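Hypothetical protein VC0802 (Vibrio cholerae, PDB 1ZVP) is of unknown function but may be a transport protein, its ACT domains suggesting a regulatory or small-ligand-binding role. Local coordinates at the interface of chains A and B. Sequence-based numbering; all coordinates share one arbitrary frame. Chains: chain A/B, hypothetical protein VC0802.

Contact 1: the interface of chains A and B. Residues chain A 43, 45, 104-106; chain B 45, 104-106.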
loop_
_atom_site.group_PDB
_atom_site.type_symbol
_atom_site.label_atom_id
_atom_site.label_comp_id
_atom_site.label_asym_id
_atom_site.label_seq_id
_atom_site.Cartn_x
_atom_site.Cartn_y
_atom_site.Cartn_z
ATOM N N ALA A 43 -8.756 -4.388 -5.635
ATOM C CA ALA A 43 -7.456 -3.798 -5.914
ATOM C C ALA A 43 -6.717 -4.553 -7.004
ATOM O O ALA A 43 -6.915 -5.741 -7.209
ATOM C CB ALA A 43 -6.604 -3.726 -4.646
ATOM N N PHE A 45 -2.698 -4.455 -9.140
ATOM C CA PHE A 45 -1.372 -3.899 -9.407
ATOM C C PHE A 45 -0.691 -4.705 -10.500
ATOM O O PHE A 45 -0.618 -5.927 -10.433
ATOM C CB PHE A 45 -0.482 -3.802 -8.143
ATOM C CG PHE A 45 0.717 -2.900 -8.327
ATOM C CD1 PHE A 45 0.690 -1.585 -7.884
ATOM C CD2 PHE A 45 1.850 -3.346 -8.998
ATOM C CE1 PHE A 45 1.776 -0.734 -8.076
ATOM C CE2 PHE A 45 2.940 -2.496 -9.205
ATOM C CZ PHE A 45 2.898 -1.185 -8.740
ATOM N N VAL A 104 -0.073 -2.736 2.941
ATOM C CA VAL A 104 -0.801 -1.508 2.617
ATOM C C VAL A 104 -0.988 -1.227 1.124
ATOM O O VAL A 104 -0.094 -1.443 0.304
ATOM C CB VAL A 104 -0.366 -0.273 3.511
ATOM C CG1 VAL A 104 0.801 -0.626 4.418
ATOM C CG2 VAL A 104 -0.155 1.012 2.718
ATOM N N ILE A 105 -2.206 -0.833 0.777
ATOM C CA ILE A 105 -2.498 -0.313 -0.556
ATOM C C ILE A 105 -3.030 1.097 -0.381
ATOM O O ILE A 105 -4.092 1.287 0.195
ATOM C CB ILE A 105 -3.498 -1.203 -1.350
ATOM C CG1 ILE A 105 -2.906 -2.612 -1.547
ATOM C CG2 ILE A 105 -3.845 -0.545 -2.690
ATOM C CD1 ILE A 105 -3.779 -3.616 -2.297
ATOM N N ALA A 106 -2.260 2.083 -0.829
ATOM C CA ALA A 106 -2.701 3.470 -0.827
ATOM C C ALA A 106 -3.775 3.684 -1.899
ATOM O O ALA A 106 -3.541 3.441 -3.091
ATOM C CB ALA A 106 -1.519 4.400 -1.050
ATOM N N PHE B 45 -7.760 0.864 -7.144
ATOM C CA PHE B 45 -8.433 0.545 -5.891
ATOM C C PHE B 45 -9.868 1.027 -5.901
ATOM O O PHE B 45 -10.141 2.205 -6.129
ATOM C CB PHE B 45 -7.690 1.064 -4.643
ATOM C CG PHE B 45 -8.060 0.319 -3.380
ATOM C CD1 PHE B 45 -7.218 -0.650 -2.858
ATOM C CD2 PHE B 45 -9.278 0.554 -2.742
ATOM C CE1 PHE B 45 -7.570 -1.357 -1.711
ATOM C CE2 PHE B 45 -9.645 -0.154 -1.609
ATOM C CZ PHE B 45 -8.788 -1.112 -1.090
ATOM N N VAL B 104 2.292 3.522 -0.414
ATOM C CA VAL B 104 2.688 2.137 -0.550
ATOM C C VAL B 104 1.581 1.363 -1.247
ATOM O O VAL B 104 0.418 1.486 -0.866
ATOM C CB VAL B 104 2.883 1.534 0.858
ATOM C CG1 VAL B 104 3.183 0.043 0.799
ATOM C CG2 VAL B 104 3.931 2.313 1.642
ATOM N N ILE B 105 1.923 0.584 -2.277
ATOM C CA ILE B 105 1.013 -0.467 -2.738
ATOM C C ILE B 105 1.693 -1.825 -2.640
ATOM O O ILE B 105 2.697 -2.070 -3.304
ATOM C CB ILE B 105 0.424 -0.220 -4.155
ATOM C CG1 ILE B 105 -0.155 1.199 -4.252
ATOM C CG2 ILE B 105 -0.637 -1.285 -4.481
ATOM C CD1 ILE B 105 -0.853 1.522 -5.551
ATOM N N ALA B 106 1.163 -2.690 -1.778
ATOM C CA ALA B 106 1.656 -4.062 -1.652
ATOM C C ALA B 106 1.181 -4.881 -2.846
ATOM O O ALA B 106 -0.028 -5.005 -3.087
ATOM C CB ALA B 106 1.190 -4.702 -0.344
#

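Contact 2: the interface of chains A and B. Residues chain A 88-89, 92-93, 96, 102, 104; chain B 88-89, 92, 104.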
loop_
_atom_site.group_PDB
_atom_site.type_symbol
_atom_site.label_atom_id
_atom_site.label_comp_id
_atom_site.label_asym_id
_atom_site.label_seq_id
_atom_site.Cartn_x
_atom_site.Cartn_y
_atom_site.Cartn_z
ATOM N N THR A 88 2.639 6.292 8.128
ATOM C CA THR A 88 2.795 4.879 7.755
ATOM C C THR A 88 3.746 4.155 8.700
ATOM O O THR A 88 3.472 3.025 9.107
ATOM C CB THR A 88 3.292 4.682 6.295
ATOM O OG1 THR A 88 2.582 5.545 5.409
ATOM C CG2 THR A 88 3.101 3.244 5.841
ATOM N N ALA A 89 4.860 4.805 9.038
ATOM C CA ALA A 89 5.821 4.237 9.978
ATOM C C ALA A 89 5.148 3.927 11.314
ATOM O O ALA A 89 5.347 2.852 11.877
ATOM C CB ALA A 89 6.986 5.170 10.168
ATOM N N ALA A 92 2.284 1.024 11.086
ATOM C CA ALA A 92 2.964 -0.229 10.752
ATOM C C ALA A 92 3.822 -0.726 11.911
ATOM O O ALA A 92 3.885 -1.933 12.153
ATOM C CB ALA A 92 3.788 -0.082 9.492
ATOM N N THR A 93 4.466 0.196 12.625
ATOM C CA THR A 93 5.224 -0.129 13.836
ATOM C C THR A 93 4.315 -0.667 14.942
ATOM O O THR A 93 4.661 -1.660 15.591
ATOM C CB THR A 93 6.036 1.090 14.362
ATOM O OG1 THR A 93 6.944 1.530 13.351
ATOM C CG2 THR A 93 6.838 0.741 15.601
ATOM N N ALA A 96 3.391 -4.092 13.933
ATOM C CA ALA A 96 4.577 -4.951 14.061
ATOM C C ALA A 96 4.823 -5.393 15.504
ATOM O O ALA A 96 5.171 -6.544 15.753
ATOM C CB ALA A 96 5.815 -4.272 13.482
ATOM N N ALA A 102 1.479 -5.772 7.956
ATOM C CA ALA A 102 0.604 -4.800 7.320
ATOM C C ALA A 102 0.905 -4.820 5.841
ATOM O O ALA A 102 2.030 -4.547 5.435
ATOM C CB ALA A 102 0.857 -3.401 7.889
ATOM N N VAL A 104 -0.073 -2.736 2.941
ATOM C CA VAL A 104 -0.801 -1.508 2.617
ATOM C C VAL A 104 -0.988 -1.227 1.124
ATOM O O VAL A 104 -0.094 -1.443 0.304
ATOM C CB VAL A 104 -0.366 -0.273 3.511
ATOM C CG1 VAL A 104 0.801 -0.626 4.418
ATOM C CG2 VAL A 104 -0.155 1.012 2.718
ATOM N N THR B 88 6.935 -3.501 6.545
ATOM C CA THR B 88 6.313 -2.212 6.247
ATOM C C THR B 88 6.819 -1.142 7.196
ATOM O O THR B 88 7.120 -0.028 6.768
ATOM C CB THR B 88 4.782 -2.284 6.269
ATOM O OG1 THR B 88 4.353 -3.302 5.354
ATOM C CG2 THR B 88 4.188 -0.957 5.839
ATOM N N ALA B 89 6.917 -1.494 8.478
ATOM C CA ALA B 89 7.476 -0.610 9.485
ATOM C C ALA B 89 8.916 -0.200 9.130
ATOM O O ALA B 89 9.264 0.981 9.216
ATOM C CB ALA B 89 7.403 -1.263 10.852
ATOM N N ALA B 92 8.917 2.080 5.736
ATOM C CA ALA B 92 8.203 3.295 6.090
ATOM C C ALA B 92 9.008 4.176 7.044
ATOM O O ALA B 92 9.019 5.405 6.894
ATOM C CB ALA B 92 6.844 2.963 6.673
ATOM N N VAL B 104 2.292 3.522 -0.414
ATOM C CA VAL B 104 2.688 2.137 -0.550
ATOM C C VAL B 104 1.581 1.363 -1.247
ATOM O O VAL B 104 0.418 1.486 -0.866
ATOM C CB VAL B 104 2.883 1.534 0.858
ATOM C CG1 VAL B 104 3.183 0.043 0.799
ATOM C CG2 VAL B 104 3.931 2.313 1.642
HETATM O O HOH W 1 2.863 -3.182 2.654
#

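Contact 3: the interface of chains A and B. Residues chain A 69, 71, 101, 103, 116; chain B 82-85.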
loop_
_atom_site.group_PDB
_atom_site.type_symbol
_atom_site.label_atom_id
_atom_site.label_comp_id
_atom_site.label_asym_id
_atom_site.label_seq_id
_atom_site.Cartn_x
_atom_site.Cartn_y
_atom_site.Cartn_z
ATOM N N ALA A 69 -3.301 -16.809 2.132
ATOM C CA ALA A 69 -4.033 -16.799 3.387
ATOM C C ALA A 69 -5.175 -15.787 3.279
ATOM O O ALA A 69 -5.135 -14.890 2.427
ATOM C CB ALA A 69 -3.089 -16.422 4.519
ATOM N N PHE A 71 -7.162 -12.492 4.334
ATOM C CA PHE A 71 -6.878 -11.185 4.915
ATOM C C PHE A 71 -8.175 -10.432 5.234
ATOM O O PHE A 71 -9.222 -10.676 4.617
ATOM C CB PHE A 71 -5.987 -10.345 3.982
ATOM C CG PHE A 71 -4.592 -10.891 3.816
ATOM C CD1 PHE A 71 -3.588 -10.556 4.712
ATOM C CD2 PHE A 71 -4.283 -11.751 2.759
ATOM C CE1 PHE A 71 -2.291 -11.070 4.563
ATOM C CE2 PHE A 71 -2.994 -12.269 2.603
ATOM C CZ PHE A 71 -1.999 -11.927 3.502
ATOM N N SER A 101 1.484 -8.320 10.429
ATOM C CA SER A 101 2.051 -7.772 9.206
ATOM C C SER A 101 1.022 -6.887 8.509
ATOM O O SER A 101 -0.159 -7.195 8.503
ATOM C CB SER A 101 2.557 -8.883 8.284
ATOM O OG SER A 101 1.480 -9.580 7.682
ATOM N N ASN A 103 -0.080 -5.172 5.034
ATOM C CA ASN A 103 0.070 -5.051 3.606
ATOM C C ASN A 103 -0.734 -3.872 3.146
ATOM O O ASN A 103 -1.943 -3.981 2.994
ATOM C CB ASN A 103 -0.391 -6.327 2.920
ATOM C CG ASN A 103 0.394 -7.527 3.382
ATOM O OD1 ASN A 103 1.579 -7.669 3.066
ATOM N ND2 ASN A 103 -0.250 -8.391 4.154
ATOM N N GLN A 116 -3.740 -10.335 8.400
ATOM C CA GLN A 116 -4.208 -11.714 8.587
ATOM C C GLN A 116 -5.602 -11.707 9.187
ATOM O O GLN A 116 -5.873 -10.931 10.109
ATOM C CB GLN A 116 -3.295 -12.470 9.546
ATOM C CG GLN A 116 -1.813 -12.358 9.246
ATOM C CD GLN A 116 -1.237 -13.573 8.553
ATOM O OE1 GLN A 116 -0.095 -13.942 8.811
ATOM N NE2 GLN A 116 -2.017 -14.204 7.673
ATOM N N LEU B 82 3.591 -11.936 2.002
ATOM C CA LEU B 82 2.429 -11.156 2.476
ATOM C C LEU B 82 2.133 -11.340 3.988
ATOM O O LEU B 82 1.126 -10.836 4.509
ATOM C CB LEU B 82 1.171 -11.453 1.622
ATOM C CG LEU B 82 0.885 -10.853 0.231
ATOM C CD1 LEU B 82 1.269 -9.376 0.098
ATOM C CD2 LEU B 82 1.553 -11.662 -0.843
ATOM N N GLU B 83 3.005 -12.073 4.681
ATOM C CA GLU B 83 2.957 -12.170 6.149
ATOM C C GLU B 83 4.356 -12.181 6.791
ATOM O O GLU B 83 4.688 -13.071 7.580
ATOM C CB GLU B 83 2.091 -13.349 6.635
ATOM C CG GLU B 83 2.323 -14.680 5.924
ATOM C CD GLU B 83 1.300 -14.939 4.831
ATOM O OE1 GLU B 83 1.721 -15.221 3.683
ATOM O OE2 GLU B 83 0.080 -14.856 5.123
ATOM N N ALA B 84 5.166 -11.185 6.442
ATOM C CA ALA B 84 6.430 -10.947 7.125
ATOM C C ALA B 84 6.272 -9.719 8.024
ATOM O O ALA B 84 6.093 -8.589 7.540
ATOM C CB ALA B 84 7.553 -10.751 6.119
ATOM N N VAL B 85 6.312 -9.942 9.331
ATOM C CA VAL B 85 6.072 -8.860 10.282
ATOM C C VAL B 85 7.331 -8.008 10.490
ATOM O O VAL B 85 8.415 -8.531 10.789
ATOM C CB VAL B 85 5.445 -9.362 11.630
ATOM C CG1 VAL B 85 6.017 -10.704 12.050
ATOM C CG2 VAL B 85 5.628 -8.337 12.730
#

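Contact 1: the interface of chains A and B
Strand 103-106 of chain A pairs antiparallel with strand 103-106 of chain B, while strands 43-47 of both chains meet in a second antiparallel bridge between A:Ala43 and B:Phe45. The 103-106 pair is centred on A:Ile105 and B:Ile105 and is tied by backbone hydrogen bonds from B:Ala106 N to A:Val104 O and from A:Ala106 N to B:Val104 O, each 2.7 Å. The carbonyl oxygens of A:Val104 and B:Val104 face each other near the two-fold without bonding. Isoleucines, phenylalanines and A:Ala43 make the apolar layer. The CG2 branches of A:Ile105 and B:Ile105 meet at 3.7 Å as the two side chains slant past each other. With chi1 -61° in A:Ile105, CG1 lies beside the backbone N and CG2 anti to it, which points CG2 at the partner. This CG2 comes in at the CD1 edge of the B:Phe45 ring at 3.4 Å, while A:Ala43 CB lies more over the opposite face, 3.6 Å from CD1. In the twin, A:Phe45 CD1 meets B:Ile105 CG2 at 3.7 Å. On the other side of the paired strands, A:Val104 CG2 is modelled 3.6 Å from B:Val104 CB, but the placement of the A:Val104 methyls is doubtful, since chi1 is eclipsed at 5° against 175° in B:Val104. The patch lies on the two-fold, where strand 103-106 of each chain joins its symmetry mate edge to edge.

Contact 2: the interface of chains A and B
B:Thr88 has its hydroxyl beside its own backbone N and its methyl anti to it (chi1 -56°), a setting that sends OG1 to A:Ala102 and CG2 towards A:Ala92. The hydroxyl OG1 donates a hydrogen bond to the carbonyl oxygen of A:Ala102 at 2.6 Å, lying in the carbonyl plane with a C=O...O angle of 157°. Water 1 joins this pair: it lies 3.1 Å from B:Thr88 OG1, is also bonded to A:Ala102 O, and meets the backbone N of A:Val104 at 3.0 Å. The N of A:Val104 in strand 103-106 and the carbonyl of A:Ala102, just ahead of the strand, are thereby linked to the partner's helix. The methyl CG2 of B:Thr88 packs at 3.8 Å on CB of A:Ala92; its contact with A:Val104 CG1 depends on that valine's doubtful rotamer. Farther along, small side chains let the helices come close. CB of A:Ala92 sits 3.6 Å from the backbone N of B:Ala89, and CB of B:Ala92 repeats this on A:Ala89. CB of B:Ala89 leans on the backbone of A:Thr93, whose OG1 turns back to the carbonyl oxygen of A:Ala89 within its own helix. Helix 87-97 of chain A and helix 87-96 of chain B run in broadly opposite directions and cross at a marked slant about the two-fold, with their N-terminal turns beside the strand pair formed by the two 103-106 segments.

Contact 3: the interface of chains A and B
The carbonyl oxygen of B:Leu82 is gripped from chain A by the amide of A:Asn103, with the hydroxyl of A:Ser101 and the ring of A:Phe71 close by. Here loop 82-85 of chain B, just ahead of its helix 87-96, docks on strands 71-77, 103-106 and 111-116 of chain A and on its loop residues A:Ala69 and A:Ser101. A:Asn103 ND2 donates to B:Leu82 O at 2.8 Å; the oxygen lies near the plane of the amide, while the donor is tilted 26° from the plane of the carbonyl. A:Ser101 OG, leaning back over its own backbone (chi1 73°), adds a weak bond to the same oxygen at 3.4 Å. Ring carbon CE1 of A:Phe71 also lies 3.4 Å from B:Leu82 O, a contact that may be mildly favourable because aromatic C-H groups carry some positive charge. Neighbouring CZ meets CB of B:Leu82 at 3.7 Å, the ring standing across the leucine side chain. The leucine methyl CD1 packs against the amide of A:Asn103, so the group that bonds the backbone also covers the side chain. B:Glu83 turns the other way, over A:Gln116: the bent side chains cross, with carboxylate and amide planes 42° apart. The NE2 of A:Gln116 stands 3.4 Å from OE2 of B:Glu83, at most a loose electrostatic attraction. At the tip of the B:Glu83 side chain, OE2 comes to 3.6 Å from CB of A:Ala69.

Contact 1 and contact 2 share A:Val104 and B:Val104, and the centres of their C-alpha atoms are about 12 Å apart. Contact 3 lies about 13 Å from contact 1 and 11 Å from contact 2, and takes A:Asn103 from the same strand 103-106 as both. In sequence the partner's loop of contact 3 leads into the helix of contact 2. Strand pairing, helix packing and loop docking therefore form one continuous two-fold interface, each contact having its twin. Such pairing suits ACT domains, which commonly associate through sheets and helices, and makes a dimer plausible, though the structure alone does not prove it.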